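Local coordinates for inactive PncC family protein (PDB 5KOL) that belongs to the CinA (PncC) family but has no nicotinamide-nucleotide amidohydrolase activity, its actual function remaining unknown, at residues A63-F68 with E104-D109; T131-W136 with N142-M147. All coordinates share one frame; numbering follows the deposited sequence.

In the fold
Both contacts belong to one alpha/beta unit, in which a mixed five-stranded sheet carries helix 92-106 on one face and helix 153-171 on the other. They sit at the two outermost strands within the chain, with centres about 17 Å apart, and do not touch. Contact 1 is small and buried: it sets the end of helix 92-106 on strand 61-67, beside the subunit interface, through carbon contacts alone. Contact 2 is larger and partly buried, a hairpin held by six backbone hydrogen bonds, with aromatic side chains on both faces. Helix 92-106 reaches both places, since it also packs on the face of the hairpin carrying Trp133 and Ala135.

Contact 1: residues A63-F68 with E104-D109; sequences AGFVTF and ERADAD
The last turn of helix 92-106 lies on strand 61-67, where Ala106 meets Ala63 and Arg105 meets Phe65. The backbones come near each other at the alanine pair, with Ala63 CA and Ala106 CA 6.1 Å apart, an approach that two such small side chains allow. Their methyl groups point at one another, and Ala63 CB meets Ala106 CB in a methyl-to-methyl contact of 3.6 Å. Phe65, two residues further along the strand, points to the same side. Its CG stands beside the backbone N and anti to the carbonyl carbon (chi1 -57°), which carries the far end of the ring to the helix. There CZ rests 3.6 Å from Arg105 CB, approached obliquely, while CE2 lies 4.2 Å from Ala106 CB, which sits at the ring edge near its plane. The Ala106 methyl thus touches both strand side chains, Ala63 and Phe65. No hydrogen bond crosses the contact.

This is helix-on-sheet packing in an alpha/beta fold, and the same ring also touches Ala102 one turn back on the helix and Ile76 of helix 70-76. Strand 61-67 is outermost within the chain, but Gly64, Phe65 and Val66 pair antiparallel with a strand of the second subunit, so the sheet continues through the dimer. Arg105 starts toward the strand with its CB and then turns off: the chain bends at chi2 (-90°) and its length runs about perpendicular to the Phe65 side chain. In one of its two modelled conformers NE and NH2 hydrogen-bond to Ile76 O and Lys75 O, so the hold on the charged end is certain for that copy alone.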
loop_
_atom_site.group_PDB
_atom_site.type_symbol
_atom_site.label_atom_id
_atom_site.label_comp_id
_atom_site.label_asym_id
_atom_site.label_seq_id
_atom_site.Cartn_x
_atom_site.Cartn_y
_atom_site.Cartn_z
ATOM N N ALA A 63 -2.765 -0.205 9.012
ATOM C CA ALA A 63 -1.827 -1.112 8.357
ATOM C C ALA A 63 -2.382 -1.598 7.031
ATOM O O ALA A 63 -3.419 -2.281 6.993
ATOM C CB ALA A 63 -1.510 -2.306 9.266
ATOM N N GLY A 64 -1.677 -1.312 5.949
ATOM C CA GLY A 64 -2.015 -1.830 4.638
ATOM C C GLY A 64 -0.827 -2.539 4.029
ATOM O O GLY A 64 0.302 -2.054 4.111
ATOM N N PHE A 65 -1.082 -3.686 3.407
ATOM C CA PHE A 65 -0.028 -4.482 2.799
ATOM C C PHE A 65 -0.258 -4.548 1.300
ATOM O O PHE A 65 -1.394 -4.744 0.855
ATOM C CB PHE A 65 -0.003 -5.886 3.414
ATOM C CG PHE A 65 0.178 -5.872 4.903
ATOM C CD1 PHE A 65 1.439 -5.668 5.448
ATOM C CD2 PHE A 65 -0.902 -6.031 5.755
ATOM C CE1 PHE A 65 1.620 -5.634 6.816
ATOM C CE2 PHE A 65 -0.726 -6.008 7.136
ATOM C CZ PHE A 65 0.541 -5.806 7.660
ATOM N N VAL A 66 0.808 -4.341 0.536
ATOM C CA VAL A 66 0.814 -4.575 -0.895
ATOM C C VAL A 66 1.809 -5.692 -1.150
ATOM O O VAL A 66 2.995 -5.559 -0.819
ATOM C CB VAL A 66 1.173 -3.306 -1.686
ATOM C CG1 VAL A 66 1.225 -3.609 -3.152
ATOM C CG2 VAL A 66 0.127 -2.194 -1.413
ATOM N N THR A 67 1.333 -6.794 -1.725
ATOM C CA THR A 67 2.167 -7.988 -1.952
ATOM C C THR A 67 1.920 -8.414 -3.393
ATOM O O THR A 67 1.000 -9.197 -3.657
ATOM C CB THR A 67 1.823 -9.113 -0.968
ATOM O OG1 THR A 67 0.420 -9.352 -1.011
ATOM C CG2 THR A 67 2.196 -8.710 0.456
ATOM N N PHE A 68 2.746 -7.903 -4.306
ATOM C CA PHE A 68 2.522 -8.056 -5.737
ATOM C C PHE A 68 3.013 -9.392 -6.280
ATOM O O PHE A 68 2.559 -9.804 -7.353
ATOM C CB PHE A 68 3.215 -6.912 -6.500
ATOM C CG PHE A 68 2.652 -6.662 -7.877
ATOM C CD1 PHE A 68 1.455 -5.960 -8.038
ATOM C CD2 PHE A 68 3.312 -7.115 -9.007
ATOM C CE1 PHE A 68 0.929 -5.728 -9.310
ATOM C CE2 PHE A 68 2.798 -6.888 -10.279
ATOM C CZ PHE A 68 1.609 -6.192 -10.436
ATOM N N GLU A 104 -3.053 -11.186 11.235
ATOM C CA GLU A 104 -1.961 -11.589 12.122
ATOM C C GLU A 104 -0.887 -10.510 12.218
ATOM O O GLU A 104 -0.454 -10.138 13.317
ATOM C CB GLU A 104 -1.329 -12.896 11.633
ATOM C CG GLU A 104 -2.261 -14.100 11.547
ATOM C CD GLU A 104 -1.648 -15.273 10.775
ATOM O OE1 GLU A 104 -2.385 -16.236 10.478
ATOM O OE2 GLU A 104 -0.431 -15.242 10.476
ATOM N N ARG A 105 -0.419 -10.026 11.067
ATOM C CA ARG A 105 0.668 -9.049 11.048
ATOM C C ARG A 105 0.260 -7.738 11.712
ATOM O O ARG A 105 1.073 -7.101 12.389
ATOM C CB ARG A 105 1.106 -8.795 9.605
ATOM C CG ARG A 105 2.045 -9.831 9.023
ATOM C CD ARG A 105 3.491 -9.452 9.285
ATOM N NE ARG A 105 4.424 -10.206 8.454
ATOM C CZ ARG A 105 5.739 -10.014 8.452
ATOM N NH1 ARG A 105 6.269 -9.084 9.234
ATOM N NH2 ARG A 105 6.523 -10.747 7.671
ATOM N N ALA A 106 -0.989 -7.312 11.521
ATOM C CA ALA A 106 -1.415 -5.998 11.980
ATOM C C ALA A 106 -2.028 -6.007 13.373
ATOM O O ALA A 106 -2.180 -4.931 13.964
ATOM C CB ALA A 106 -2.412 -5.394 10.978
ATOM N N ASP A 107 -2.344 -7.178 13.927
ATOM C CA ASP A 107 -3.142 -7.273 15.149
ATOM C C ASP A 107 -4.437 -6.465 15.002
ATOM O O ASP A 107 -4.767 -5.605 15.821
ATOM C CB ASP A 107 -2.331 -6.817 16.367
ATOM C CG ASP A 107 -2.987 -7.191 17.677
ATOM O OD1 ASP A 107 -3.638 -8.256 17.731
ATOM O OD2 ASP A 107 -2.848 -6.422 18.654
ATOM N N ALA A 108 -5.162 -6.738 13.921
ATOM C CA ALA A 108 -6.400 -6.042 13.581
ATOM C C ALA A 108 -7.597 -6.963 13.788
ATOM O O ALA A 108 -7.449 -8.156 14.067
ATOM C CB ALA A 108 -6.362 -5.543 12.132
ATOM N N ASP A 109 -8.803 -6.393 13.645
ATOM C CA ASP A 109 -10.051 -7.124 13.873
ATOM C C ASP A 109 -10.792 -7.486 12.602
ATOM O O ASP A 109 -11.517 -8.484 12.597
ATOM C CB ASP A 109 -11.015 -6.322 14.766
ATOM C CG ASP A 109 -10.340 -5.725 15.985
ATOM O OD1 ASP A 109 -9.964 -6.511 16.884
ATOM O OD2 ASP A 109 -10.209 -4.478 16.059
#

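Contact 2: residues T131-W136 with N142-M147; sequences TVWFAW and NYTAVM
Trp136 O receives the shortest hydrogen bond of the contact, 2.7 Å from Tyr143 N, and Asn142 CA adds a C-H...O approach to the same oxygen. The bond belongs to the beta hairpin of strands 131-138 and 141-148, an antiparallel pair (161° between segment directions) at one edge of the mixed sheet. Three hydrogen-bonded pairs, Val132 with Met147, Phe134 with Ala145 and Trp136 with Tyr143, each give two backbone bonds. Of these, the bond from Phe134 N to Ala145 O measures 2.8 Å.

Between them lie two non-hydrogen-bonded pairs, whose side chains share the face turned to helix 92-106. In one, Trp133 spreads its indole over its partner: Val146 CB stands 3.4 Å from the centroid of the six-membered ring, 5° off the normal, a CH-pi contact over the face. Val146 CG1 occupies the slot between backbone N and carbonyl carbon (chi1 56°) and reaches the CH2 and CZ2 rim of that ring. In the second, the backbones run closer, but the side chains meet only at Ala135 CB and Thr144 CG2, 4.1 Å apart; Thr144 OG1 hydrogen-bonds to Glu92 of the helix.

On the other face, packed by helix 153-171, the large rings lean diagonally past their direct partners. Trp136 passes Tyr143 to set CZ3 3.8 Å from Ala145 CB, which lies in plane at the indole edge; its NE1 hydrogen-bonds to Ala164 O, so the pyrrole side is tied to the helix while the benzene side rests against Ala145. Tyr143, on the same face, brings CB to 4.1 Å from Trp136 CE3, and its OH hydrogen-bonds to Arg6 NH1. Phe134 reaches in the same diagonal way toward the partner of Val132, where its CE1 lies 3.8 Å from Met147 CG.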
loop_
_atom_site.group_PDB
_atom_site.type_symbol
_atom_site.label_atom_id
_atom_site.label_comp_id
_atom_site.label_asym_id
_atom_site.label_seq_id
_atom_site.Cartn_x
_atom_site.Cartn_y
_atom_site.Cartn_z
ATOM N N THR A 131 -10.964 -11.459 -13.828
ATOM C CA THR A 131 -11.307 -12.268 -12.664
ATOM C C THR A 131 -10.569 -11.759 -11.431
ATOM O O THR A 131 -9.333 -11.698 -11.426
ATOM C CB THR A 131 -10.905 -13.722 -12.902
ATOM O OG1 THR A 131 -11.433 -14.171 -14.149
ATOM C CG2 THR A 131 -11.417 -14.611 -11.758
ATOM N N VAL A 132 -11.307 -11.450 -10.367
ATOM C CA VAL A 132 -10.713 -10.995 -9.113
ATOM C C VAL A 132 -11.335 -11.770 -7.954
ATOM O O VAL A 132 -12.564 -11.812 -7.811
ATOM C CB VAL A 132 -10.888 -9.475 -8.902
ATOM C CG1 VAL A 132 -10.141 -9.042 -7.638
ATOM C CG2 VAL A 132 -10.372 -8.705 -10.104
ATOM N N TRP A 133 -10.483 -12.378 -7.129
ATOM C CA TRP A 133 -10.924 -13.034 -5.903
ATOM C C TRP A 133 -10.801 -12.096 -4.710
ATOM O O TRP A 133 -9.829 -11.353 -4.592
ATOM C CB TRP A 133 -10.101 -14.285 -5.650
ATOM C CG TRP A 133 -10.659 -15.491 -6.325
ATOM C CD1 TRP A 133 -10.235 -16.045 -7.495
ATOM C CD2 TRP A 133 -11.767 -16.288 -5.876
ATOM N NE1 TRP A 133 -10.998 -17.151 -7.798
ATOM C CE2 TRP A 133 -11.948 -17.319 -6.821
ATOM C CE3 TRP A 133 -12.622 -16.227 -4.766
ATOM C CZ2 TRP A 133 -12.957 -18.295 -6.693
ATOM C CZ3 TRP A 133 -13.625 -17.203 -4.635
ATOM C CH2 TRP A 133 -13.781 -18.217 -5.596
ATOM N N PHE A 134 -11.776 -12.152 -3.813
ATOM C CA PHE A 134 -11.797 -11.286 -2.646
ATOM C C PHE A 134 -11.946 -12.133 -1.397
ATOM O O PHE A 134 -12.564 -13.194 -1.438
ATOM C CB PHE A 134 -12.964 -10.296 -2.706
ATOM C CG PHE A 134 -12.958 -9.394 -3.915
ATOM C CD1 PHE A 134 -13.477 -9.826 -5.123
ATOM C CD2 PHE A 134 -12.495 -8.095 -3.815
ATOM C CE1 PHE A 134 -13.491 -8.986 -6.242
ATOM C CE2 PHE A 134 -12.508 -7.234 -4.921
ATOM C CZ PHE A 134 -13.008 -7.683 -6.134
ATOM N N ALA A 135 -11.423 -11.647 -0.273
ATOM C CA ALA A 135 -11.706 -12.290 1.006
ATOM C C ALA A 135 -11.858 -11.230 2.089
ATOM O O ALA A 135 -11.223 -10.167 2.034
ATOM C CB ALA A 135 -10.603 -13.314 1.394
ATOM N N TRP A 136 -12.721 -11.520 3.069
ATOM C CA TRP A 136 -12.923 -10.661 4.231
ATOM C C TRP A 136 -12.907 -11.493 5.505
ATOM O O TRP A 136 -13.534 -12.551 5.562
ATOM C CB TRP A 136 -14.264 -9.914 4.171
ATOM C CG TRP A 136 -14.478 -9.134 2.891
ATOM C CD1 TRP A 136 -14.268 -7.806 2.699
ATOM C CD2 TRP A 136 -14.945 -9.657 1.639
ATOM N NE1 TRP A 136 -14.571 -7.456 1.394
ATOM C CE2 TRP A 136 -14.995 -8.579 0.728
ATOM C CE3 TRP A 136 -15.355 -10.928 1.210
ATOM C CZ2 TRP A 136 -15.411 -8.738 -0.589
ATOM C CZ3 TRP A 136 -15.766 -11.087 -0.101
ATOM C CH2 TRP A 136 -15.791 -9.999 -0.986
ATOM N N ASN A 142 -14.145 -15.992 8.137
ATOM C CA ASN A 142 -13.590 -15.615 6.843
ATOM C C ASN A 142 -14.618 -15.837 5.737
ATOM O O ASN A 142 -15.346 -16.839 5.749
ATOM C CB ASN A 142 -12.317 -16.412 6.568
ATOM C CG ASN A 142 -11.227 -16.095 7.558
ATOM O OD1 ASN A 142 -10.751 -14.957 7.619
ATOM N ND2 ASN A 142 -10.812 -17.094 8.333
ATOM N N TYR A 143 -14.680 -14.888 4.795
ATOM C CA TYR A 143 -15.586 -14.934 3.653
ATOM C C TYR A 143 -14.817 -14.691 2.360
ATOM O O TYR A 143 -13.806 -13.986 2.353
ATOM C CB TYR A 143 -16.698 -13.875 3.782
ATOM C CG TYR A 143 -17.421 -13.959 5.107
ATOM C CD1 TYR A 143 -16.904 -13.338 6.238
ATOM C CD2 TYR A 143 -18.598 -14.671 5.232
ATOM C CE1 TYR A 143 -17.547 -13.419 7.456
ATOM C CE2 TYR A 143 -19.253 -14.755 6.447
ATOM C CZ TYR A 143 -18.723 -14.125 7.556
ATOM O OH TYR A 143 -19.362 -14.204 8.776
ATOM N N THR A 144 -15.311 -15.264 1.257
ATOM C CA THR A 144 -14.704 -15.059 -0.055
ATOM C C THR A 144 -15.802 -14.811 -1.084
ATOM O O THR A 144 -16.961 -15.194 -0.896
ATOM C CB THR A 144 -13.850 -16.264 -0.512
ATOM O OG1 THR A 144 -14.700 -17.402 -0.689
ATOM C CG2 THR A 144 -12.789 -16.639 0.546
ATOM N N ALA A 145 -15.416 -14.162 -2.181
ATOM C CA ALA A 145 -16.269 -13.978 -3.348
ATOM C C ALA A 145 -15.374 -13.806 -4.571
ATOM O O ALA A 145 -14.279 -13.266 -4.471
ATOM C CB ALA A 145 -17.195 -12.760 -3.187
ATOM N N VAL A 146 -15.845 -14.270 -5.723
ATOM C CA VAL A 146 -15.152 -14.022 -6.980
ATOM C C VAL A 146 -16.031 -13.147 -7.870
ATOM O O VAL A 146 -17.266 -13.209 -7.811
ATOM C CB VAL A 146 -14.768 -15.338 -7.693
ATOM C CG1 VAL A 146 -16.001 -16.218 -7.920
ATOM C CG2 VAL A 146 -14.036 -15.057 -9.015
ATOM N N MET A 147 -15.376 -12.308 -8.682
ATOM C CA MET A 147 -16.039 -11.413 -9.625
ATOM C C MET A 147 -15.331 -11.452 -10.973
ATOM O O MET A 147 -14.125 -11.699 -11.051
ATOM C CB MET A 147 -16.051 -9.974 -9.101
ATOM C CG MET A 147 -16.863 -9.784 -7.829
ATOM S SD MET A 147 -18.621 -9.996 -8.165
ATOM C CE MET A 147 -18.981 -8.551 -9.168
#